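Local coordinates for protein endo-1,3-beta-glucanase (Streptomyces sioyaensis, PDB 3DGT) that hydrolyses internal linkages of 1,3-beta-glucans, this chain being the family 16 catalytic domain of a longer enzyme, at residues N59-L62 with L68-T71; D15-A20 with A28-D33; S188-Y193 with P265-Y270; Q107-T112 with Y119-W124. All coordinates share one frame; numbering follows the deposited sequence.

Contact 1 of 4, residues N59-L62 with L68-T71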
loop_
_atom_site.group_PDB
_atom_site.type_symbol
_atom_site.label_atom_id
_atom_site.label_comp_id
_atom_site.label_asym_id
_atom_site.label_seq_id
_atom_site.Cartn_x
_atom_site.Cartn_y
_atom_site.Cartn_z
ATOM N N ASN A 59 -3.144 13.132 11.727
ATOM C CA ASN A 59 -2.844 12.412 10.478
ATOM C C ASN A 59 -3.058 10.900 10.553
ATOM O O ASN A 59 -3.293 10.278 9.526
ATOM C CB ASN A 59 -1.391 12.641 10.038
ATOM C CG ASN A 59 -1.065 14.101 9.758
ATOM O OD1 ASN A 59 -0.126 14.634 10.339
ATOM N ND2 ASN A 59 -1.807 14.742 8.856
ATOM N N VAL A 60 -2.920 10.313 11.744
ATOM C CA VAL A 60 -3.078 8.868 11.931
ATOM C C VAL A 60 -3.855 8.620 13.219
ATOM O O VAL A 60 -3.352 8.894 14.302
ATOM C CB VAL A 60 -1.701 8.142 12.027
ATOM C CG1 VAL A 60 -1.883 6.624 12.205
ATOM C CG2 VAL A 60 -0.830 8.435 10.805
ATOM N N SER A 61 -5.084 8.116 13.111
ATOM C CA SER A 61 -5.906 7.901 14.301
ATOM C C SER A 61 -6.955 6.829 14.030
ATOM O O SER A 61 -7.106 6.380 12.896
ATOM C CB SER A 61 -6.584 9.209 14.729
ATOM O OG SER A 61 -7.666 9.517 13.863
ATOM N N LEU A 62 -7.660 6.404 15.072
ATOM C CA LEU A 62 -8.802 5.512 14.889
ATOM C C LEU A 62 -10.098 6.304 14.841
ATOM O O LEU A 62 -10.199 7.388 15.431
ATOM C CB LEU A 62 -8.864 4.481 16.016
ATOM C CG LEU A 62 -7.609 3.666 16.321
ATOM C CD1 LEU A 62 -7.915 2.669 17.409
ATOM C CD2 LEU A 62 -7.082 2.950 15.081
ATOM N N LEU A 68 -8.891 2.561 10.956
ATOM C CA LEU A 68 -7.808 3.529 10.934
ATOM C C LEU A 68 -8.174 4.668 9.987
ATOM O O LEU A 68 -8.744 4.427 8.914
ATOM C CB LEU A 68 -6.536 2.855 10.421
ATOM C CG LEU A 68 -5.322 3.735 10.122
ATOM C CD1 LEU A 68 -4.700 4.221 11.398
ATOM C CD2 LEU A 68 -4.326 2.941 9.312
ATOM N N LEU A 69 -7.846 5.898 10.378
ATOM C CA LEU A 69 -7.944 7.065 9.499
ATOM C C LEU A 69 -6.553 7.607 9.217
ATOM O O LEU A 69 -5.811 7.935 10.147
ATOM C CB LEU A 69 -8.776 8.181 10.148
ATOM C CG LEU A 69 -10.189 7.852 10.624
ATOM C CD1 LEU A 69 -10.733 9.049 11.370
ATOM C CD2 LEU A 69 -11.092 7.486 9.459
ATOM N N ILE A 70 -6.195 7.700 7.942
ATOM C CA ILE A 70 -5.003 8.449 7.572
ATOM C C ILE A 70 -5.475 9.683 6.821
ATOM O O ILE A 70 -6.045 9.570 5.731
ATOM C CB ILE A 70 -3.977 7.624 6.744
ATOM C CG1 ILE A 70 -3.448 6.441 7.566
ATOM C CG2 ILE A 70 -2.825 8.533 6.314
ATOM C CD1 ILE A 70 -2.515 5.495 6.796
ATOM N N THR A 71 -5.263 10.856 7.421
ATOM C CA THR A 71 -5.847 12.094 6.907
ATOM C C THR A 71 -4.810 13.144 6.516
ATOM O O THR A 71 -4.109 13.651 7.385
ATOM C CB THR A 71 -6.779 12.739 7.958
ATOM O OG1 THR A 71 -7.649 11.741 8.513
ATOM C CG2 THR A 71 -7.630 13.780 7.300
#
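Ser-61 and Leu-69 sit opposite each other as an antiparallel hydrogen-bonded pair, each backbone N giving its hydrogen to the other's carbonyl. The bond from Leu-69 N to Ser-61 O is short at 2.7 Å, while Ser-61 N reaches Leu-69 O at 3.1 Å. Two residues along, Thr-71 N meets Asn-59 O at 2.9 Å, and the same oxygen takes a CA-H...O contact from Ile-70 CA at 3.2 Å.

Past the last strand pair, the side chain of Asn-59 continues the ladder. Its CG stands beside the backbone N and anti to the carbonyl carbon (chi1 -61°), which carries ND2 across the gap to donate to Thr-71 O at 2.9 Å. That bond is nearly straight, 170° at the hydrogen, and lies in the amide plane. ND2 also bonds to Thr-81 OG1 and OD1 to Thr-54 OG1, three bonds that leave the buried amide little freedom to turn. With an alanine here, Thr-71 O would probably lose its side-chain donor and the two threonine hydroxyls the amide that joins them to the strand end.

Apolar contact is concentrated on the face bearing Val-60, Leu-62, Leu-68 and Ile-70. There Val-60 CG1 lies 3.8 Å from Leu-68 CD1, the two side chains slanting across each other, with Ile-85 and Leu-240 packed against this surface. On the reverse face Leu-69 CD1 stays 4.0 Å from Ser-61 OG. The whole is a beta hairpin whose second strand, 68-74, also pairs with strands 80-87 and 266-276, part of the beta-sandwich (jelly-roll) fold of family 16 glycoside hydrolases.

Contact 2 of 4, residues D15-A20 with A28-D33. With MG (magnesium ion), chain B.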
loop_
_atom_site.group_PDB
_atom_site.type_symbol
_atom_site.label_atom_id
_atom_site.label_comp_id
_atom_site.label_asym_id
_atom_site.label_seq_id
_atom_site.Cartn_x
_atom_site.Cartn_y
_atom_site.Cartn_z
ATOM N N ASP A 15 -4.724 -6.749 12.195
ATOM C CA ASP A 15 -5.061 -5.566 12.981
ATOM C C ASP A 15 -6.336 -5.012 12.395
ATOM O O ASP A 15 -6.362 -4.584 11.234
ATOM C CB ASP A 15 -3.958 -4.503 12.942
ATOM C CG ASP A 15 -4.141 -3.431 14.005
ATOM O OD1 ASP A 15 -5.279 -3.221 14.486
ATOM O OD2 ASP A 15 -3.127 -2.795 14.360
ATOM N N ASP A 16 -7.397 -5.066 13.196
ATOM C CA ASP A 16 -8.705 -4.591 12.791
ATOM C C ASP A 16 -9.008 -3.172 13.295
ATOM O O ASP A 16 -10.129 -2.675 13.123
ATOM C CB ASP A 16 -9.799 -5.589 13.214
ATOM C CG ASP A 16 -10.782 -5.888 12.090
ATOM O OD1 ASP A 16 -11.245 -4.928 11.449
ATOM O OD2 ASP A 16 -11.096 -7.081 11.858
ATOM N N PHE A 17 -8.007 -2.512 13.885
ATOM C CA PHE A 17 -8.090 -1.074 14.196
ATOM C C PHE A 17 -9.273 -0.704 15.091
ATOM O O PHE A 17 -9.868 0.357 14.943
ATOM C CB PHE A 17 -8.061 -0.240 12.904
ATOM C CG PHE A 17 -6.805 -0.422 12.099
ATOM C CD1 PHE A 17 -5.574 -0.027 12.617
ATOM C CD2 PHE A 17 -6.851 -0.953 10.812
ATOM C CE1 PHE A 17 -4.408 -0.181 11.881
ATOM C CE2 PHE A 17 -5.683 -1.115 10.058
ATOM C CZ PHE A 17 -4.454 -0.726 10.602
ATOM N N ASP A 18 -9.593 -1.595 16.026
ATOM C CA ASP A 18 -10.611 -1.319 17.019
ATOM C C ASP A 18 -10.003 -0.495 18.143
ATOM O O ASP A 18 -8.806 -0.589 18.429
ATOM C CB ASP A 18 -11.223 -2.628 17.543
ATOM C CG ASP A 18 -11.936 -3.412 16.447
ATOM O OD1 ASP A 18 -12.736 -2.796 15.697
ATOM O OD2 ASP A 18 -11.676 -4.633 16.340
ATOM N N GLY A 19 -10.842 0.323 18.758
ATOM C CA GLY A 19 -10.406 1.260 19.796
ATOM C C GLY A 19 -11.144 2.578 19.678
ATOM O O GLY A 19 -11.852 2.813 18.696
ATOM N N ALA A 20 -10.984 3.441 20.675
ATOM C CA ALA A 20 -11.793 4.648 20.769
ATOM C C ALA A 20 -11.476 5.681 19.685
ATOM O O ALA A 20 -10.343 5.784 19.216
ATOM C CB ALA A 20 -11.661 5.267 22.159
ATOM N N ALA A 28 2.520 -1.848 18.840
ATOM C CA ALA A 28 3.089 -3.198 18.827
ATOM C C ALA A 28 3.081 -3.744 17.396
ATOM O O ALA A 28 3.922 -4.574 17.047
ATOM C CB ALA A 28 2.340 -4.133 19.752
ATOM N N ASN A 29 2.137 -3.259 16.581
ATOM C CA ASN A 29 1.971 -3.726 15.206
ATOM C C ASN A 29 2.538 -2.788 14.159
ATOM O O ASN A 29 2.883 -3.230 13.066
ATOM C CB ASN A 29 0.488 -3.911 14.890
ATOM C CG ASN A 29 -0.130 -5.087 15.600
ATOM O OD1 ASN A 29 0.554 -6.014 16.035
ATOM N ND2 ASN A 29 -1.446 -5.065 15.701
ATOM N N TRP A 30 2.598 -1.493 14.477
ATOM C CA TRP A 30 2.916 -0.454 13.495
ATOM C C TRP A 30 3.997 0.487 13.979
ATOM O O TRP A 30 4.052 0.830 15.158
ATOM C CB TRP A 30 1.663 0.365 13.166
ATOM C CG TRP A 30 0.571 -0.477 12.613
ATOM C CD1 TRP A 30 -0.459 -1.029 13.307
ATOM C CD2 TRP A 30 0.419 -0.901 11.256
ATOM N NE1 TRP A 30 -1.250 -1.781 12.468
ATOM C CE2 TRP A 30 -0.735 -1.716 11.200
ATOM C CE3 TRP A 30 1.140 -0.669 10.079
ATOM C CZ2 TRP A 30 -1.185 -2.293 10.004
ATOM C CZ3 TRP A 30 0.689 -1.248 8.886
ATOM C CH2 TRP A 30 -0.458 -2.050 8.862
ATOM N N GLN A 31 4.844 0.902 13.048
ATOM C CA GLN A 31 5.783 1.992 13.287
ATOM C C GLN A 31 5.520 3.160 12.351
ATOM O O GLN A 31 5.064 2.977 11.224
ATOM C CB GLN A 31 7.235 1.522 13.197
ATOM C CG GLN A 31 7.601 0.744 11.952
ATOM C CD GLN A 31 8.935 0.048 12.123
ATOM O OE1 GLN A 31 9.109 -0.795 13.012
ATOM N NE2 GLN A 31 9.893 0.419 11.297
ATOM N N PHE A 32 5.815 4.365 12.824
ATOM C CA PHE A 32 5.577 5.573 12.046
ATOM C C PHE A 32 6.775 5.967 11.197
ATOM O O PHE A 32 7.912 5.987 11.674
ATOM C CB PHE A 32 5.288 6.747 12.982
ATOM C CG PHE A 32 4.012 6.615 13.755
ATOM C CD1 PHE A 32 2.803 7.011 13.192
ATOM C CD2 PHE A 32 4.020 6.120 15.055
ATOM C CE1 PHE A 32 1.614 6.899 13.902
ATOM C CE2 PHE A 32 2.827 6.005 15.777
ATOM C CZ PHE A 32 1.626 6.399 15.195
ATOM N N ASP A 33 6.504 6.302 9.937
ATOM C CA ASP A 33 7.490 6.986 9.102
ATOM C C ASP A 33 7.189 8.474 9.238
ATOM O O ASP A 33 6.026 8.875 9.227
ATOM C CB ASP A 33 7.354 6.551 7.636
ATOM C CG ASP A 33 7.747 5.107 7.406
ATOM O OD1 ASP A 33 8.463 4.532 8.239
ATOM O OD2 ASP A 33 7.347 4.547 6.359
HETATM MG MG MG B . -11.581 -2.883 11.646
HETATM O O HOH W 1 -13.036 -3.344 13.035
#
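Asp-15 takes two donors on one carboxylate oxygen, Asn-29 ND2 and Trp-30 NE1, and uses its other oxygen to close an Asx turn at the end of strand 9-15. Asn-29 ND2 lies 3.1 Å from Asp-15 OD2 in a nearly straight bond, while Trp-30 NE1 is closer to that oxygen, 2.9 Å, but more bent, 141° at the hydrogen. The two donors come in from opposite faces of the carboxylate, and each holds the oxygen in its own plane, amide or indole. Asp-15 OD1 accepts from Phe-17 N at 2.9 Å, so the carboxylate is held from both ends and cannot easily rotate.

This is the close-packed side, where Asp-15, Phe-17 and Trp-30 are buried. Asp-15 CG lies over one face of the Phe-17 ring, off its centre, and the ring brings CE1 and CZ up to the indole, with Phe-17 CZ 3.7 Å from Trp-30 CZ2. The two aromatic planes are tilted only 28° apart, yet they are slid so far that the rings hardly overlap. Val-268 and Val-271 of strand 266-276 add to the apolar surroundings of Phe-17 and Trp-30 respectively.

The other side is loose. Asp-18, Gly-19 and Ala-20 run out as an exposed loop, and Ala-28 is exposed at the start of the second segment. The first segment also reaches the magnesium site, at Asp-16, which chelates the ion through backbone O and side-chain OD1; Gly-66, Asp-269 and a water supply other ligands, and Asp-16 OD2 bonds to Ala-2 N. Asp-18 reaches the metal only indirectly: the metal-bound water donates to Asp-18 OD1 at 2.7 Å.

Contact 3 of 4, residues S188-Y193 with P265-Y270. Unlike the reference sequence in segment 188-193: Phe-190 (reference Leu). With MG (magnesium ion), chain B.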
loop_
_atom_site.group_PDB
_atom_site.type_symbol
_atom_site.label_atom_id
_atom_site.label_comp_id
_atom_site.label_asym_id
_atom_site.label_seq_id
_atom_site.Cartn_x
_atom_site.Cartn_y
_atom_site.Cartn_z
ATOM N N SER A 188 -16.388 5.736 -2.543
ATOM C CA SER A 188 -17.697 5.782 -1.894
ATOM C C SER A 188 -17.801 5.015 -0.579
ATOM O O SER A 188 -18.668 5.318 0.254
ATOM C CB SER A 188 -18.772 5.278 -2.855
ATOM O OG SER A 188 -18.670 3.885 -3.083
ATOM N N GLY A 189 -16.936 4.020 -0.398
ATOM C CA GLY A 189 -17.035 3.124 0.751
ATOM C C GLY A 189 -15.967 2.056 0.690
ATOM O O GLY A 189 -14.988 2.175 -0.059
ATOM N N PHE A 190 -16.162 1.009 1.486
ATOM C CA PHE A 190 -15.163 -0.043 1.616
ATOM C C PHE A 190 -15.062 -0.934 0.392
ATOM O O PHE A 190 -16.064 -1.273 -0.232
ATOM C CB PHE A 190 -15.448 -0.904 2.847
ATOM C CG PHE A 190 -15.239 -0.187 4.144
ATOM C CD1 PHE A 190 -13.968 0.212 4.541
ATOM C CD2 PHE A 190 -16.312 0.068 4.986
ATOM C CE1 PHE A 190 -13.772 0.873 5.753
ATOM C CE2 PHE A 190 -16.126 0.719 6.207
ATOM C CZ PHE A 190 -14.851 1.128 6.585
ATOM N N HIS A 191 -13.825 -1.315 0.090
ATOM C CA HIS A 191 -13.517 -2.381 -0.844
ATOM C C HIS A 191 -12.368 -3.171 -0.272
ATOM O O HIS A 191 -11.660 -2.688 0.612
ATOM C CB HIS A 191 -13.151 -1.803 -2.214
ATOM C CG HIS A 191 -14.328 -1.238 -2.938
ATOM N ND1 HIS A 191 -14.751 0.069 -2.802
ATOM C CD2 HIS A 191 -15.201 -1.831 -3.782
ATOM C CE1 HIS A 191 -15.831 0.254 -3.547
ATOM N NE2 HIS A 191 -16.116 -0.882 -4.159
ATOM N N THR A 192 -12.201 -4.396 -0.754
ATOM C CA THR A 192 -11.156 -5.288 -0.262
ATOM C C THR A 192 -10.083 -5.424 -1.329
ATOM O O THR A 192 -10.390 -5.708 -2.483
ATOM C CB THR A 192 -11.777 -6.665 0.094
ATOM O OG1 THR A 192 -12.834 -6.456 1.039
ATOM C CG2 THR A 192 -10.785 -7.615 0.681
ATOM N N TYR A 193 -8.830 -5.204 -0.940
ATOM C CA TYR A 193 -7.683 -5.250 -1.849
ATOM C C TYR A 193 -6.758 -6.345 -1.372
ATOM O O TYR A 193 -6.325 -6.331 -0.223
ATOM C CB TYR A 193 -6.970 -3.889 -1.858
ATOM C CG TYR A 193 -7.897 -2.767 -2.271
ATOM C CD1 TYR A 193 -8.661 -2.087 -1.326
ATOM C CD2 TYR A 193 -8.028 -2.400 -3.605
ATOM C CE1 TYR A 193 -9.536 -1.086 -1.702
ATOM C CE2 TYR A 193 -8.900 -1.402 -3.990
ATOM C CZ TYR A 193 -9.635 -0.743 -3.036
ATOM O OH TYR A 193 -10.484 0.254 -3.446
ATOM N N PRO A 265 -9.943 11.378 4.806
ATOM C CA PRO A 265 -9.107 10.233 5.176
ATOM C C PRO A 265 -9.216 9.019 4.265
ATOM O O PRO A 265 -10.274 8.765 3.688
ATOM C CB PRO A 265 -9.631 9.858 6.565
ATOM C CG PRO A 265 -11.090 10.238 6.522
ATOM C CD PRO A 265 -11.099 11.536 5.715
ATOM N N MET A 266 -8.127 8.262 4.165
ATOM C CA MET A 266 -8.253 6.859 3.797
ATOM C C MET A 266 -8.733 6.152 5.062
ATOM O O MET A 266 -8.182 6.365 6.148
ATOM C CB MET A 266 -6.923 6.279 3.342
ATOM C CG MET A 266 -7.027 4.788 3.000
ATOM S SD MET A 266 -5.587 4.143 2.127
ATOM C CE MET A 266 -4.318 4.286 3.386
ATOM N N VAL A 267 -9.790 5.356 4.917
ATOM C CA VAL A 267 -10.447 4.698 6.038
ATOM C C VAL A 267 -10.182 3.198 5.924
ATOM O O VAL A 267 -10.683 2.558 5.003
ATOM C CB VAL A 267 -11.969 4.967 6.026
ATOM C CG1 VAL A 267 -12.618 4.362 7.259
ATOM C CG2 VAL A 267 -12.259 6.468 5.977
ATOM N N VAL A 268 -9.398 2.644 6.852
ATOM C CA VAL A 268 -8.950 1.251 6.748
ATOM C C VAL A 268 -9.561 0.404 7.856
ATOM O O VAL A 268 -9.234 0.577 9.026
ATOM C CB VAL A 268 -7.403 1.151 6.815
ATOM C CG1 VAL A 268 -6.937 -0.285 6.529
ATOM C CG2 VAL A 268 -6.754 2.155 5.841
ATOM N N ASP A 269 -10.444 -0.523 7.490
ATOM C CA ASP A 269 -11.058 -1.423 8.467
ATOM C C ASP A 269 -10.055 -2.407 9.060
ATOM O O ASP A 269 -10.022 -2.623 10.275
ATOM C CB ASP A 269 -12.228 -2.160 7.815
ATOM C CG ASP A 269 -13.011 -3.035 8.781
ATOM O OD1 ASP A 269 -12.828 -2.955 10.019
ATOM O OD2 ASP A 269 -13.844 -3.817 8.273
ATOM N N TYR A 270 -9.222 -2.991 8.215
ATOM C CA TYR A 270 -8.235 -3.943 8.698
ATOM C C TYR A 270 -7.122 -4.159 7.692
ATOM O O TYR A 270 -7.270 -3.851 6.509
ATOM C CB TYR A 270 -8.897 -5.298 9.040
ATOM C CG TYR A 270 -9.461 -6.051 7.858
ATOM C CD1 TYR A 270 -8.640 -6.861 7.062
ATOM C CD2 TYR A 270 -10.815 -5.962 7.535
ATOM C CE1 TYR A 270 -9.163 -7.568 5.978
ATOM C CE2 TYR A 270 -11.341 -6.673 6.449
ATOM C CZ TYR A 270 -10.505 -7.456 5.677
ATOM O OH TYR A 270 -11.020 -8.155 4.604
HETATM MG MG MG B . -11.581 -2.883 11.646
HETATM O O HOH W 2 -13.476 -8.197 3.170
HETATM O O HOH W 1 -13.036 -3.344 13.035
#
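Phe-190 points its ring edge at strand 266-276, where CE1 comes 3.6 Å from Val-267 O, close to the plane of the ring. The two segments belong to next-but-one strands of the beta sandwich: strand 99-107 runs between them and pairs with both, so no backbone ladder joins them directly, and side chains of 188-193 make the contact, one reaching a backbone carbonyl. The Phe-190 and Val-267 side chains cross at about a right angle, with Phe-190 CE1 4.0 Å from Val-267 CG1. The same ring carbon reaches Asp-269 CB at 4.0 Å, so the phenyl group bridges two residues whose side chains project from one side of the strand. Arg-105, on the strand in between, and Asp-67 also touch this ring.

Asp-269 is turned so that CG lies anti to its backbone N (chi1 -175°). With the local backbone in a helix-like conformation, both its carbonyl O and OD1 grip the magnesium ion, and Asp-269 O lies 2.1 Å from the metal. Its second oxygen, OD2, is left for a salt bridge to Arg-105 and a bond to Ser-1 N.

Farther along, Tyr-270 slants across Thr-192, with Tyr-270 OH 4.0 Å from Thr-192 CG2. That hydroxyl also bonds to Glu-103 OE2. A water at the edge of the Tyr-270 ring, in its plane, spans the remaining gap, lying 2.8 Å from Thr-192 OG1 and donating to Tyr-270 OH at 2.8 Å.

Contact 4 of 4, residues Q107-T112 with Y119-W124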
loop_
_atom_site.group_PDB
_atom_site.type_symbol
_atom_site.label_atom_id
_atom_site.label_comp_id
_atom_site.label_asym_id
_atom_site.label_seq_id
_atom_site.Cartn_x
_atom_site.Cartn_y
_atom_site.Cartn_z
ATOM N N GLN A 107 -11.615 2.323 2.400
ATOM C CA GLN A 107 -12.250 3.325 1.563
ATOM C C GLN A 107 -11.164 4.314 1.176
ATOM O O GLN A 107 -10.482 4.862 2.038
ATOM C CB GLN A 107 -13.333 4.062 2.352
ATOM C CG GLN A 107 -14.039 5.159 1.559
ATOM C CD GLN A 107 -15.012 5.962 2.398
ATOM O OE1 GLN A 107 -14.985 5.900 3.627
ATOM N NE2 GLN A 107 -15.878 6.722 1.737
ATOM N N MET A 108 -11.008 4.553 -0.120
ATOM C CA MET A 108 -10.092 5.598 -0.574
ATOM C C MET A 108 -10.624 6.973 -0.173
ATOM O O MET A 108 -11.837 7.155 -0.045
ATOM C CB MET A 108 -9.928 5.532 -2.084
ATOM C CG MET A 108 -9.239 4.279 -2.584
ATOM S SD MET A 108 -9.078 4.393 -4.358
ATOM C CE MET A 108 -8.546 2.725 -4.787
ATOM N N PRO A 109 -9.724 7.951 0.029
ATOM C CA PRO A 109 -10.193 9.282 0.419
ATOM C C PRO A 109 -11.367 9.741 -0.438
ATOM O O PRO A 109 -11.286 9.744 -1.668
ATOM C CB PRO A 109 -8.959 10.156 0.202
ATOM C CG PRO A 109 -7.826 9.235 0.497
ATOM C CD PRO A 109 -8.255 7.898 -0.065
ATOM N N ASN A 110 -12.463 10.114 0.216
ATOM C CA ASN A 110 -13.700 10.394 -0.498
ATOM C C ASN A 110 -13.764 11.829 -0.978
ATOM O O ASN A 110 -14.389 12.701 -0.364
ATOM C CB ASN A 110 -14.917 10.037 0.350
ATOM C CG ASN A 110 -16.202 10.055 -0.438
ATOM O OD1 ASN A 110 -16.219 10.334 -1.642
ATOM N ND2 ASN A 110 -17.290 9.738 0.237
ATOM N N VAL A 111 -13.075 12.043 -2.093
ATOM C CA VAL A 111 -12.929 13.357 -2.703
ATOM C C VAL A 111 -12.640 13.138 -4.193
ATOM O O VAL A 111 -11.937 12.200 -4.563
ATOM C CB VAL A 111 -11.812 14.173 -1.985
ATOM C CG1 VAL A 111 -10.454 13.475 -2.066
ATOM C CG2 VAL A 111 -11.731 15.599 -2.525
ATOM N N THR A 112 -13.236 13.969 -5.046
ATOM C CA THR A 112 -13.085 13.820 -6.497
ATOM C C THR A 112 -12.841 15.181 -7.133
ATOM O O THR A 112 -13.002 16.212 -6.479
ATOM C CB THR A 112 -14.335 13.166 -7.139
ATOM O OG1 THR A 112 -15.469 14.004 -6.914
ATOM C CG2 THR A 112 -14.606 11.788 -6.540
ATOM N N TYR A 119 -3.975 13.668 -4.220
ATOM C CA TYR A 119 -4.222 12.580 -3.262
ATOM C C TYR A 119 -3.695 11.259 -3.803
ATOM O O TYR A 119 -4.125 10.805 -4.867
ATOM C CB TYR A 119 -5.715 12.422 -2.967
ATOM C CG TYR A 119 -6.232 13.233 -1.800
ATOM C CD1 TYR A 119 -6.572 14.578 -1.948
ATOM C CD2 TYR A 119 -6.437 12.634 -0.561
ATOM C CE1 TYR A 119 -7.072 15.315 -0.866
ATOM C CE2 TYR A 119 -6.940 13.355 0.520
ATOM C CZ TYR A 119 -7.244 14.687 0.360
ATOM O OH TYR A 119 -7.740 15.394 1.428
ATOM N N TRP A 120 -2.788 10.639 -3.056
ATOM C CA TRP A 120 -2.177 9.375 -3.466
ATOM C C TRP A 120 -2.181 8.353 -2.323
ATOM O O TRP A 120 -1.164 8.125 -1.685
ATOM C CB TRP A 120 -0.757 9.660 -3.977
ATOM C CG TRP A 120 0.065 8.500 -4.504
ATOM C CD1 TRP A 120 -0.331 7.198 -4.698
ATOM C CD2 TRP A 120 1.411 8.581 -4.976
ATOM N NE1 TRP A 120 0.712 6.462 -5.223
ATOM C CE2 TRP A 120 1.791 7.290 -5.401
ATOM C CE3 TRP A 120 2.351 9.617 -5.047
ATOM C CZ2 TRP A 120 3.059 7.021 -5.920
ATOM C CZ3 TRP A 120 3.605 9.346 -5.556
ATOM C CH2 TRP A 120 3.951 8.061 -5.987
ATOM N N PRO A 121 -3.342 7.734 -2.064
ATOM C CA PRO A 121 -3.404 6.659 -1.077
ATOM C C PRO A 121 -2.705 5.397 -1.581
ATOM O O PRO A 121 -2.651 5.142 -2.795
ATOM C CB PRO A 121 -4.908 6.408 -0.934
ATOM C CG PRO A 121 -5.460 6.765 -2.286
ATOM C CD PRO A 121 -4.657 7.977 -2.692
ATOM N N ALA A 122 -2.182 4.610 -0.653
ATOM C CA ALA A 122 -1.486 3.373 -1.014
ATOM C C ALA A 122 -1.508 2.358 0.117
ATOM O O ALA A 122 -1.480 2.712 1.306
ATOM C CB ALA A 122 -0.057 3.655 -1.455
ATOM N N PHE A 123 -1.560 1.090 -0.281
ATOM C CA PHE A 123 -1.461 -0.062 0.614
ATOM C C PHE A 123 -0.542 -1.016 -0.109
ATOM O O PHE A 123 -0.848 -1.489 -1.196
ATOM C CB PHE A 123 -2.854 -0.676 0.813
ATOM C CG PHE A 123 -2.855 -2.109 1.296
ATOM C CD1 PHE A 123 -2.160 -2.489 2.441
ATOM C CD2 PHE A 123 -3.613 -3.065 0.630
ATOM C CE1 PHE A 123 -2.187 -3.809 2.891
ATOM C CE2 PHE A 123 -3.655 -4.383 1.080
ATOM C CZ PHE A 123 -2.939 -4.754 2.205
ATOM N N TRP A 124 0.617 -1.273 0.474
ATOM C CA TRP A 124 1.675 -1.921 -0.285
ATOM C C TRP A 124 2.663 -2.680 0.593
ATOM O O TRP A 124 2.569 -2.669 1.829
ATOM C CB TRP A 124 2.359 -0.898 -1.212
ATOM C CG TRP A 124 2.925 0.333 -0.532
ATOM C CD1 TRP A 124 2.227 1.322 0.103
ATOM C CD2 TRP A 124 4.303 0.705 -0.460
ATOM N NE1 TRP A 124 3.091 2.278 0.593
ATOM C CE2 TRP A 124 4.372 1.933 0.242
ATOM C CE3 TRP A 124 5.490 0.118 -0.925
ATOM C CZ2 TRP A 124 5.593 2.583 0.503
ATOM C CZ3 TRP A 124 6.698 0.770 -0.679
ATOM C CH2 TRP A 124 6.740 1.985 0.035
#
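Val-111 holds CG1 between its backbone N and carbonyl carbon (chi1 60°), which sets that methyl squarely over the ring of Tyr-119. Tyr-119 for its part swings its ring out at an unusual chi1 of -91°, toward the loop. The outcome is a CH-pi contact: Val-111 CG1 stands 4.0 Å from the centroid of the Tyr-119 ring and only 9° off the ring normal, so it sits over the middle of the face.

Pro-109 comes at the same ring obliquely, with Pro-109 CB 3.6 Å from Tyr-119 CD2. The pyrrolidine also turns to Pro-121, the two proline rings slanting past each other with Pro-109 CD 3.7 Å from Pro-121 CG. Met-266 lies against both prolines. What lets Pro-109 and Val-111 both lean on one tyrosine is the tight bend between them, an inverse gamma turn centred on Asn-110, closed by a weak bond from Val-111 N to Pro-109 O at 2.9 Å; Asn-110 itself points away.

At its far end Tyr-119 OH is hydrogen-bonded to Glu-261 O, so the ring is held at its hydroxyl as well as by Val-111 and Pro-109. A serine in place of Tyr-119 would probably open a gap beneath Val-111 and beside Pro-109, and leave Glu-261 O without its phenol partner.

All four touching residues are buried. The contact is thus an apolar closure in which the connection leaving strand 99-107 folds back on the start of strand 119-127, part of the two-layered beta-sandwich fold of family 16.

Overall arrangement
Contact 2 comes first along the chain, then contacts 1, 4 and 3, each closing before the next opens. Contacts 1, 2 and 3 form a touching group: strand 68-74 pairs with strand 266-276, so contacts 1 and 3 are neighbours with centres about 12 Å apart, and contacts 2 and 3 share the magnesium ion, Asp-16 coming from one and Asp-269 from the other. The centres of contacts 3 and 4 are about 9 Å apart, Gln-107 N bonding to Val-267 O, and contact 4 touches neither 1 nor 2. Strand 266-276 runs past all of them: it belongs to contact 3, pairs with strand 68-74, and packs on contacts 2 and 4, tying the metal site to the sandwich.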